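Local coordinates for conserved membrane protein (PDB 6GZU) that acts as a Chlamydia effector of the CE-clan cysteine protease type, combining deubiquitinase and acetyltransferase activities and inducing Golgi fragmentation, at residues A[205-210]-A[233-238]; A[150-155]-A[196-201]; A[135-140]-A[209-214]. All blocks are in the same frame, centred on the assembly; numbering follows the deposited sequence.

Interaction 1 of 3, residues A[205-210]-A[233-238]; sequences GIWLSL and YFLQEF
Gly205 O is held by two donors of Ser209, the residue packed against Phe238: the hydroxyl OG of Ser209 lies 2.8 Å from Gly205 O, nearly along the C=O axis, and the backbone N of Ser209 makes the helical bond to the same oxygen. The serine hydroxyl is thereby turned back onto its own helix, while CB and the backbone beside it meet the outer end of the Phe238 ring. No hydrogen bond joins the two helices; the rest of the contact is apolar. Leu210 is central to it. Its CB sits over the centre of the Phe238 ring, 3.9 Å from the centroid, in a CH-pi contact. With CG anti to the backbone N (chi1 -180°), the leucine runs antiparallel past Phe238, and its CD1 goes on to reach Phe234 CE2 at 3.4 Å. Ile206 comes to the same Phe238 ring at its edge, with CG2 3.9 Å from CD2. That methyl also touches Leu235, 3.7 Å from its CG. Leu235 in turn meets Trp207 at about a right angle: CD1 stands over the middle of the indole, 3.6 Å from the centroid of the six-membered ring and only 13° off its normal. The far corner of the indole, CZ3, packs 3.9 Å from Phe234 CD2, at the edge of the phenylalanine ring. The helix segments cross at 69°, with their axes 10.7 Å apart. This is helix-helix packing in the Ulp1-type catalytic domain, with Trp207 close to, but not touching, the probable Cys-His-Asp triad. Helix 228-241 thus covers one flank of helix 204-217. Trp18 packs on Ile206 and Ser209, His26 of helix 20-33 meets Phe238 edge-to-face, and Leu208 and Trp207 pack on Phe150 of strand 146-150.

Interaction 2 of 3, residues A[150-155]-A[196-201]; sequences FDSLAN and PIQQDS
Ser152 and Gln198 meet through a short hydrogen bond, Ser152 OG to Gln198 OE1 at 2.6 Å, with the hydroxyl in the plane of the amide carbonyl. Gln198 puts CG anti to its backbone N (chi1 170°) and runs extended, carrying the amide across to the serine. Leu153 crosses this chain obliquely and braces it: CG rests 3.6 Å from Gln198 OE1, CD1 reaches the NE2 end, and CD2 packs on CB. The amide's other end, NE2, donates to Asp200 O at 2.9 Å. Ser152 O protrudes into the bend of the other loop and accepts from two successive backbone nitrogens, Ile197 N at 2.9 Å and Gln198 N at 3.1 Å.

Segment 150-155 leaves the end of strand 146-150 and contains a type I turn from Asp151 to Ala154, combined with an Asx turn in which Asp151 OD1 takes Leu153 N. Asp151 OD1 also bonds His134 NE2, and with Cys204 these residues have the geometry of a Cys-His-Asp triad, consistent with the Ulp1-type protease family. Gln198, which touches Cys204 and His134, probably corresponds to the oxyanion-hole glutamine of that family.

The Pro196 ring fits against the turn, CG 3.7 Å from Leu153 O and CD facing Ala154 CB. Ile197 projects CD1 to Phe150 CZ, 3.9 Å away, the two side chains crossing at about a right angle.

Interaction 3 of 3, residues A[135-140]-A[209-214]; sequences WTLVIV and SLFLDK
Leu137 and Ile139 face Leu212 and Phe211 in a wholly apolar contact, with no hydrogen bond between the strand and helix segments. Two residues apart, Leu137 and Ile139 project from the same face of the strand, and their branches meet two consecutive residues of the helix.

Among the aliphatic contacts, Leu137 crosses Leu212 at about a right angle, its CD2 methyl resting 3.9 Å from Leu212 CB, close to the helix backbone. Ile139 reaches farther out: its chain continues extended beyond CG1 (chi2 169°), and CD1 comes within 3.8 Å of Leu212 CD1. Leu212 is therefore touched by Leu137 near its root and by Ile139 at a terminal methyl.

The second kind sets methyl groups against an aromatic ring. Ile139 CD1, which already meets Leu212, also lies 3.8 Å from Phe211 CE2, the two side chains crossing at a slant. Leu137 CD2 comes to the edge of the same ring, near its plane, in a looser contact of 4.3 Å with Phe211 CD2.

The axes of the two segments lie 24° from parallel, 9.5 Å apart at their closest approach, helix 204-217 lying against the sheet of the Ulp1-type catalytic domain. Strand 134-141 is hydrogen-bonded there between strands 100-107 and 146-150. Phe150 of the latter stacks on Phe211, and Leu30 of helix 20-33 packs against Leu212.

Helix 204-217 serves both interaction 1 and interaction 3: one flank takes helix 228-241, another lies on the sheet. Their ranges overlap at Ser209 and Leu210, which touch across interaction 1, while Phe211 and Leu212 carry interaction 3. Interaction 3 lies nearest the centre of the chain, its own centre about 6 Å away, against about 16 Å for the others. Interactions 1 and 3 are buried, apolar and join regular elements, the first rich in aromatic faces, the third mostly branched aliphatics. Interaction 2, mostly buried but with Pro196 exposed, joins two loops mainly by hydrogen bonds, with some apolar packing. Phe150 N lies 2.8 Å from Leu137 O, while Trp207 packs on Ser152 and Gln198.

Interaction 1 of 3, residues A[205-210]-A[233-238]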
loop_
_atom_site.group_PDB
_atom_site.type_symbol
_atom_site.label_atom_id
_atom_site.label_comp_id
_atom_site.label_asym_id
_atom_site.label_seq_id
_atom_site.Cartn_x
_atom_site.Cartn_y
_atom_site.Cartn_z
ATOM N N GLY A 205 -8.766 -5.937 5.306
ATOM C CA GLY A 205 -8.250 -4.585 5.538
ATOM C C GLY A 205 -7.613 -4.439 6.912
ATOM O O GLY A 205 -6.639 -3.693 7.085
ATOM N N ILE A 206 -8.143 -5.160 7.891
ATOM C CA ILE A 206 -7.589 -5.118 9.245
ATOM C C ILE A 206 -6.271 -5.886 9.242
ATOM O O ILE A 206 -5.255 -5.394 9.766
ATOM C CB ILE A 206 -8.547 -5.754 10.227
ATOM C CG1 ILE A 206 -9.893 -5.022 10.161
ATOM C CG2 ILE A 206 -7.961 -5.709 11.634
ATOM C CD1 ILE A 206 -11.013 -5.700 10.949
ATOM N N TRP A 207 -6.246 -7.044 8.596
ATOM C CA TRP A 207 -5.013 -7.815 8.559
ATOM C C TRP A 207 -3.849 -7.042 7.924
ATOM O O TRP A 207 -2.710 -7.074 8.434
ATOM C CB TRP A 207 -5.220 -9.104 7.747
ATOM C CG TRP A 207 -5.797 -10.205 8.559
ATOM C CD1 TRP A 207 -7.044 -10.788 8.425
ATOM C CD2 TRP A 207 -5.129 -10.906 9.591
ATOM N NE1 TRP A 207 -7.187 -11.769 9.351
ATOM C CE2 TRP A 207 -6.020 -11.896 10.060
ATOM C CE3 TRP A 207 -3.858 -10.790 10.180
ATOM C CZ2 TRP A 207 -5.699 -12.758 11.111
ATOM C CZ3 TRP A 207 -3.538 -11.651 11.218
ATOM C CH2 TRP A 207 -4.446 -12.639 11.663
ATOM N N LEU A 208 -4.083 -6.400 6.780
ATOM C CA LEU A 208 -2.967 -5.742 6.094
ATOM C C LEU A 208 -2.529 -4.526 6.918
ATOM O O LEU A 208 -1.326 -4.185 6.909
ATOM C CB LEU A 208 -3.345 -5.353 4.665
ATOM C CG LEU A 208 -4.379 -4.228 4.465
ATOM C CD1 LEU A 208 -3.688 -2.825 4.504
ATOM C CD2 LEU A 208 -5.143 -4.425 3.156
ATOM N N SER A 209 -3.445 -3.895 7.668
ATOM C CA SER A 209 -3.069 -2.763 8.510
ATOM C C SER A 209 -2.200 -3.220 9.684
ATOM O O SER A 209 -1.192 -2.563 10.029
ATOM C CB SER A 209 -4.324 -2.041 9.012
ATOM O OG SER A 209 -5.045 -1.495 7.919
ATOM N N LEU A 210 -2.585 -4.339 10.309
ATOM C CA LEU A 210 -1.762 -4.942 11.364
ATOM C C LEU A 210 -0.389 -5.323 10.797
ATOM O O LEU A 210 0.652 -5.086 11.432
ATOM C CB LEU A 210 -2.463 -6.193 11.937
ATOM C CG LEU A 210 -1.870 -7.050 13.061
ATOM C CD1 LEU A 210 -2.992 -7.939 13.655
ATOM C CD2 LEU A 210 -0.732 -7.956 12.567
ATOM N N TYR A 233 -8.682 -13.725 18.170
ATOM C CA TYR A 233 -8.249 -13.034 19.393
ATOM C C TYR A 233 -7.085 -12.087 19.112
ATOM O O TYR A 233 -6.995 -11.007 19.696
ATOM C CB TYR A 233 -7.853 -14.054 20.474
ATOM C CG TYR A 233 -8.955 -14.398 21.441
ATOM C CD1 TYR A 233 -10.230 -14.749 20.984
ATOM C CD2 TYR A 233 -8.713 -14.406 22.809
ATOM C CE1 TYR A 233 -11.264 -15.097 21.868
ATOM N N PHE A 234 -6.201 -12.504 18.204
ATOM C CA PHE A 234 -5.039 -11.708 17.776
ATOM C C PHE A 234 -5.482 -10.398 17.128
ATOM O O PHE A 234 -4.975 -9.317 17.459
ATOM C CB PHE A 234 -4.201 -12.544 16.803
ATOM C CG PHE A 234 -2.915 -11.895 16.361
ATOM C CD1 PHE A 234 -1.837 -11.810 17.222
ATOM C CD2 PHE A 234 -2.763 -11.455 15.060
ATOM C CE1 PHE A 234 -0.634 -11.240 16.793
ATOM C CE2 PHE A 234 -1.554 -10.893 14.622
ATOM C CZ PHE A 234 -0.496 -10.778 15.489
ATOM N N LEU A 235 -6.423 -10.491 16.193
ATOM C CA LEU A 235 -6.953 -9.313 15.502
ATOM C C LEU A 235 -7.679 -8.420 16.478
ATOM O O LEU A 235 -7.599 -7.206 16.401
ATOM C CB LEU A 235 -7.942 -9.756 14.420
ATOM C CG LEU A 235 -7.968 -9.182 13.017
ATOM C CD1 LEU A 235 -6.544 -9.197 12.395
ATOM C CD2 LEU A 235 -8.922 -10.037 12.190
ATOM N N GLN A 236 -8.445 -9.025 17.383
ATOM C CA GLN A 236 -9.188 -8.237 18.355
ATOM C C GLN A 236 -8.251 -7.433 19.238
ATOM O O GLN A 236 -8.535 -6.281 19.569
ATOM C CB GLN A 236 -10.024 -9.142 19.248
ATOM C CG GLN A 236 -10.899 -8.388 20.182
ATOM C CD GLN A 236 -12.211 -8.016 19.523
ATOM O OE1 GLN A 236 -12.250 -7.191 18.606
ATOM N NE2 GLN A 236 -13.303 -8.654 19.979
ATOM N N GLU A 237 -7.142 -8.052 19.642
ATOM C CA GLU A 237 -6.135 -7.372 20.461
ATOM C C GLU A 237 -5.590 -6.143 19.727
ATOM O O GLU A 237 -5.379 -5.094 20.330
ATOM C CB GLU A 237 -4.971 -8.319 20.752
ATOM C CG GLU A 237 -3.945 -7.769 21.738
ATOM C CD GLU A 237 -3.109 -8.878 22.372
ATOM N N PHE A 238 -5.356 -6.286 18.426
ATOM C CA PHE A 238 -4.906 -5.162 17.615
ATOM C C PHE A 238 -5.951 -4.071 17.547
ATOM O O PHE A 238 -5.637 -2.892 17.781
ATOM C CB PHE A 238 -4.532 -5.664 16.205
ATOM C CG PHE A 238 -4.383 -4.572 15.197
ATOM C CD1 PHE A 238 -3.250 -3.754 15.206
ATOM C CD2 PHE A 238 -5.355 -4.374 14.222
ATOM C CE1 PHE A 238 -3.076 -2.752 14.257
ATOM C CE2 PHE A 238 -5.210 -3.348 13.264
ATOM C CZ PHE A 238 -4.050 -2.536 13.290
#

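Interaction 2 of 3, residues A[150-155]-A[196-201]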
loop_
_atom_site.group_PDB
_atom_site.type_symbol
_atom_site.label_atom_id
_atom_site.label_comp_id
_atom_site.label_asym_id
_atom_site.label_seq_id
_atom_site.Cartn_x
_atom_site.Cartn_y
_atom_site.Cartn_z
ATOM N N PHE A 150 1.587 -8.295 0.545
ATOM C CA PHE A 150 0.833 -8.962 1.607
ATOM C C PHE A 150 -0.603 -9.210 1.225
ATOM O O PHE A 150 -1.321 -8.291 0.877
ATOM C CB PHE A 150 0.873 -8.104 2.890
ATOM C CG PHE A 150 0.050 -8.662 4.014
ATOM C CD1 PHE A 150 -1.317 -8.392 4.086
ATOM C CD2 PHE A 150 0.621 -9.480 4.992
ATOM C CE1 PHE A 150 -2.086 -8.940 5.107
ATOM C CE2 PHE A 150 -0.170 -10.024 6.021
ATOM C CZ PHE A 150 -1.498 -9.730 6.076
ATOM N N ASP A 151 -1.010 -10.481 1.265
ATOM C CA ASP A 151 -2.384 -10.914 1.040
ATOM C C ASP A 151 -2.699 -11.886 2.149
ATOM O O ASP A 151 -2.099 -12.981 2.212
ATOM C CB ASP A 151 -2.465 -11.617 -0.307
ATOM C CG ASP A 151 -3.834 -12.196 -0.585
ATOM O OD1 ASP A 151 -4.773 -11.959 0.206
ATOM O OD2 ASP A 151 -3.963 -12.893 -1.583
ATOM N N SER A 152 -3.626 -11.512 3.037
ATOM C CA SER A 152 -4.011 -12.383 4.139
ATOM C C SER A 152 -4.656 -13.671 3.666
ATOM O O SER A 152 -4.736 -14.632 4.449
ATOM C CB SER A 152 -4.947 -11.669 5.137
ATOM O OG SER A 152 -5.998 -10.944 4.483
ATOM N N LEU A 153 -5.097 -13.731 2.401
ATOM C CA LEU A 153 -5.628 -14.976 1.852
ATOM C C LEU A 153 -4.600 -15.702 0.958
ATOM O O LEU A 153 -4.970 -16.683 0.272
ATOM C CB LEU A 153 -6.911 -14.684 1.087
ATOM C CG LEU A 153 -8.113 -14.397 1.994
ATOM C CD1 LEU A 153 -9.366 -14.061 1.203
ATOM C CD2 LEU A 153 -8.421 -15.586 2.937
ATOM N N ALA A 154 -3.334 -15.209 0.987
ATOM C CA ALA A 154 -2.152 -15.755 0.274
ATOM C C ALA A 154 -2.208 -15.662 -1.225
ATOM O O ALA A 154 -1.294 -15.092 -1.842
ATOM C CB ALA A 154 -1.897 -17.235 0.684
ATOM N N ASN A 155 -3.208 -16.278 -1.851
ATOM C CA ASN A 155 -3.259 -16.315 -3.316
ATOM C C ASN A 155 -4.587 -15.908 -3.901
ATOM O O ASN A 155 -5.010 -16.442 -4.894
ATOM C CB ASN A 155 -2.805 -17.652 -3.881
ATOM C CG ASN A 155 -1.336 -17.796 -3.805
ATOM O OD1 ASN A 155 -0.565 -17.187 -4.613
ATOM N ND2 ASN A 155 -0.896 -18.545 -2.811
ATOM N N PRO A 196 -2.929 -19.077 3.966
ATOM C CA PRO A 196 -3.887 -18.043 4.403
ATOM C C PRO A 196 -3.955 -17.903 5.910
ATOM O O PRO A 196 -4.003 -18.908 6.637
ATOM C CB PRO A 196 -5.223 -18.566 3.883
ATOM C CG PRO A 196 -4.824 -19.444 2.685
ATOM C CD PRO A 196 -3.522 -20.046 3.030
ATOM N N ILE A 197 -3.962 -16.662 6.369
ATOM C CA ILE A 197 -4.180 -16.340 7.777
ATOM C C ILE A 197 -5.605 -15.817 8.042
ATOM O O ILE A 197 -6.092 -15.923 9.151
ATOM C CB ILE A 197 -3.090 -15.365 8.315
ATOM C CG1 ILE A 197 -3.118 -14.052 7.573
ATOM C CG2 ILE A 197 -1.703 -15.997 8.206
ATOM C CD1 ILE A 197 -1.931 -13.162 7.940
ATOM N N GLN A 198 -6.266 -15.246 7.038
ATOM C CA GLN A 198 -7.594 -14.652 7.207
ATOM C C GLN A 198 -8.607 -15.769 7.204
ATOM O O GLN A 198 -8.476 -16.694 6.413
ATOM C CB GLN A 198 -7.891 -13.659 6.079
ATOM C CG GLN A 198 -9.339 -13.142 5.999
ATOM C CD GLN A 198 -9.516 -12.207 4.834
ATOM O OE1 GLN A 198 -8.531 -11.655 4.332
ATOM N NE2 GLN A 198 -10.727 -12.035 4.371
ATOM N N GLN A 199 -9.620 -15.662 8.084
ATOM C CA GLN A 199 -10.587 -16.725 8.354
ATOM C C GLN A 199 -12.025 -16.377 8.035
ATOM O O GLN A 199 -12.910 -17.186 8.274
ATOM C CB GLN A 199 -10.561 -17.098 9.839
ATOM C CG GLN A 199 -9.183 -17.321 10.405
ATOM C CD GLN A 199 -8.521 -18.569 9.852
ATOM O OE1 GLN A 199 -9.194 -19.507 9.373
ATOM N NE2 GLN A 199 -7.190 -18.604 9.934
ATOM N N ASP A 200 -12.271 -15.175 7.549
ATOM C CA ASP A 200 -13.616 -14.741 7.229
ATOM C C ASP A 200 -13.595 -14.039 5.882
ATOM O O ASP A 200 -12.594 -14.064 5.167
ATOM C CB ASP A 200 -14.121 -13.818 8.336
ATOM C CG ASP A 200 -13.181 -12.675 8.596
ATOM O OD1 ASP A 200 -12.694 -12.087 7.601
ATOM O OD2 ASP A 200 -12.921 -12.370 9.792
ATOM N N SER A 201 -14.684 -13.392 5.518
ATOM C CA SER A 201 -14.751 -12.861 4.163
ATOM C C SER A 201 -14.457 -11.365 4.147
ATOM O O SER A 201 -14.447 -10.733 3.081
ATOM C CB SER A 201 -16.129 -13.144 3.568
ATOM O OG SER A 201 -17.123 -13.026 4.571
#

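Interaction 3 of 3, residues A[135-140]-A[209-214]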
loop_
_atom_site.group_PDB
_atom_site.type_symbol
_atom_site.label_atom_id
_atom_site.label_comp_id
_atom_site.label_asym_id
_atom_site.label_seq_id
_atom_site.Cartn_x
_atom_site.Cartn_y
_atom_site.Cartn_z
ATOM N N TRP A 135 -8.833 -6.729 -0.138
ATOM C CA TRP A 135 -7.729 -5.792 0.040
ATOM C C TRP A 135 -6.431 -6.513 0.289
ATOM O O TRP A 135 -6.388 -7.474 1.074
ATOM C CB TRP A 135 -8.026 -4.884 1.233
ATOM C CG TRP A 135 -9.148 -3.940 1.016
ATOM C CD1 TRP A 135 -10.425 -4.025 1.501
ATOM C CD2 TRP A 135 -9.078 -2.720 0.319
ATOM N NE1 TRP A 135 -11.170 -2.943 1.091
ATOM C CE2 TRP A 135 -10.338 -2.102 0.389
ATOM C CE3 TRP A 135 -8.051 -2.080 -0.381
ATOM C CZ2 TRP A 135 -10.602 -0.873 -0.240
ATOM C CZ3 TRP A 135 -8.309 -0.861 -0.986
ATOM C CH2 TRP A 135 -9.565 -0.267 -0.915
ATOM N N THR A 136 -5.376 -6.051 -0.391
ATOM C CA THR A 136 -4.018 -6.507 -0.167
ATOM C C THR A 136 -3.124 -5.291 -0.058
ATOM O O THR A 136 -3.599 -4.149 -0.137
ATOM C CB THR A 136 -3.550 -7.393 -1.321
ATOM O OG1 THR A 136 -3.605 -6.654 -2.552
ATOM C CG2 THR A 136 -4.431 -8.633 -1.470
ATOM N N LEU A 137 -1.820 -5.498 0.155
ATOM C CA LEU A 137 -0.910 -4.361 0.397
ATOM C C LEU A 137 0.371 -4.579 -0.398
ATOM O O LEU A 137 0.959 -5.663 -0.338
ATOM C CB LEU A 137 -0.571 -4.295 1.894
ATOM C CG LEU A 137 0.355 -3.146 2.316
ATOM C CD1 LEU A 137 -0.379 -1.810 2.130
ATOM C CD2 LEU A 137 0.841 -3.332 3.766
ATOM N N VAL A 138 0.857 -3.541 -1.081
ATOM C CA VAL A 138 2.170 -3.598 -1.765
ATOM C C VAL A 138 3.023 -2.562 -1.051
ATOM O O VAL A 138 2.665 -1.371 -0.951
ATOM C CB VAL A 138 2.034 -3.242 -3.259
ATOM C CG1 VAL A 138 3.426 -3.056 -3.918
ATOM C CG2 VAL A 138 1.249 -4.326 -3.997
ATOM N N ILE A 139 4.170 -2.989 -0.534
ATOM C CA ILE A 139 5.098 -2.074 0.100
ATOM C C ILE A 139 6.362 -1.971 -0.769
ATOM O O ILE A 139 6.971 -2.995 -1.133
ATOM C CB ILE A 139 5.539 -2.599 1.492
ATOM C CG1 ILE A 139 4.336 -2.838 2.409
ATOM C CG2 ILE A 139 6.579 -1.589 2.123
ATOM C CD1 ILE A 139 4.686 -3.597 3.685
ATOM N N VAL A 140 6.801 -0.753 -1.069
ATOM C CA VAL A 140 8.098 -0.515 -1.707
ATOM C C VAL A 140 9.000 0.030 -0.621
ATOM O O VAL A 140 8.697 1.063 0.001
ATOM C CB VAL A 140 7.973 0.467 -2.890
ATOM C CG1 VAL A 140 9.363 0.878 -3.402
ATOM C CG2 VAL A 140 7.133 -0.177 -3.995
ATOM N N SER A 209 -3.445 -3.895 7.668
ATOM C CA SER A 209 -3.069 -2.763 8.510
ATOM C C SER A 209 -2.200 -3.220 9.684
ATOM O O SER A 209 -1.192 -2.563 10.029
ATOM C CB SER A 209 -4.324 -2.041 9.012
ATOM O OG SER A 209 -5.045 -1.495 7.919
ATOM N N LEU A 210 -2.585 -4.339 10.309
ATOM C CA LEU A 210 -1.762 -4.942 11.364
ATOM C C LEU A 210 -0.389 -5.323 10.797
ATOM O O LEU A 210 0.652 -5.086 11.432
ATOM C CB LEU A 210 -2.463 -6.193 11.937
ATOM C CG LEU A 210 -1.870 -7.050 13.061
ATOM C CD1 LEU A 210 -2.992 -7.939 13.655
ATOM C CD2 LEU A 210 -0.732 -7.956 12.567
ATOM N N PHE A 211 -0.361 -5.927 9.614
ATOM C CA PHE A 211 0.922 -6.301 9.033
ATOM C C PHE A 211 1.833 -5.086 8.873
ATOM O O PHE A 211 3.031 -5.148 9.226
ATOM C CB PHE A 211 0.758 -7.038 7.704
ATOM C CG PHE A 211 2.068 -7.352 7.056
ATOM C CD1 PHE A 211 2.882 -8.360 7.588
ATOM C CD2 PHE A 211 2.516 -6.573 6.003
ATOM C CE1 PHE A 211 4.139 -8.638 7.056
ATOM C CE2 PHE A 211 3.762 -6.836 5.420
ATOM C CZ PHE A 211 4.570 -7.887 5.952
ATOM N N LEU A 212 1.305 -4.022 8.292
ATOM C CA LEU A 212 2.170 -2.864 8.048
ATOM C C LEU A 212 2.677 -2.312 9.387
ATOM O O LEU A 212 3.831 -1.912 9.515
ATOM C CB LEU A 212 1.432 -1.766 7.290
ATOM C CG LEU A 212 2.312 -0.539 6.974
ATOM C CD1 LEU A 212 3.475 -0.929 6.047
ATOM C CD2 LEU A 212 1.442 0.490 6.313
ATOM N N ASP A 213 1.798 -2.253 10.383
ATOM C CA ASP A 213 2.144 -1.839 11.741
ATOM C C ASP A 213 3.392 -2.581 12.239
ATOM O O ASP A 213 4.375 -1.977 12.670
ATOM C CB ASP A 213 0.949 -2.140 12.631
ATOM C CG ASP A 213 0.881 -1.260 13.809
ATOM O OD1 ASP A 213 1.838 -1.259 14.607
ATOM O OD2 ASP A 213 -0.146 -0.574 13.964
ATOM N N LYS A 214 3.369 -3.901 12.133
ATOM C CA LYS A 214 4.478 -4.701 12.598
ATOM C C LYS A 214 5.687 -4.637 11.689
ATOM O O LYS A 214 6.812 -4.647 12.169
ATOM C CB LYS A 214 4.001 -6.143 12.714
ATOM C CG LYS A 214 2.759 -6.303 13.563
ATOM C CD LYS A 214 3.110 -6.763 14.912
ATOM C CE LYS A 214 1.831 -6.973 15.697
ATOM N NZ LYS A 214 2.013 -6.914 17.160
#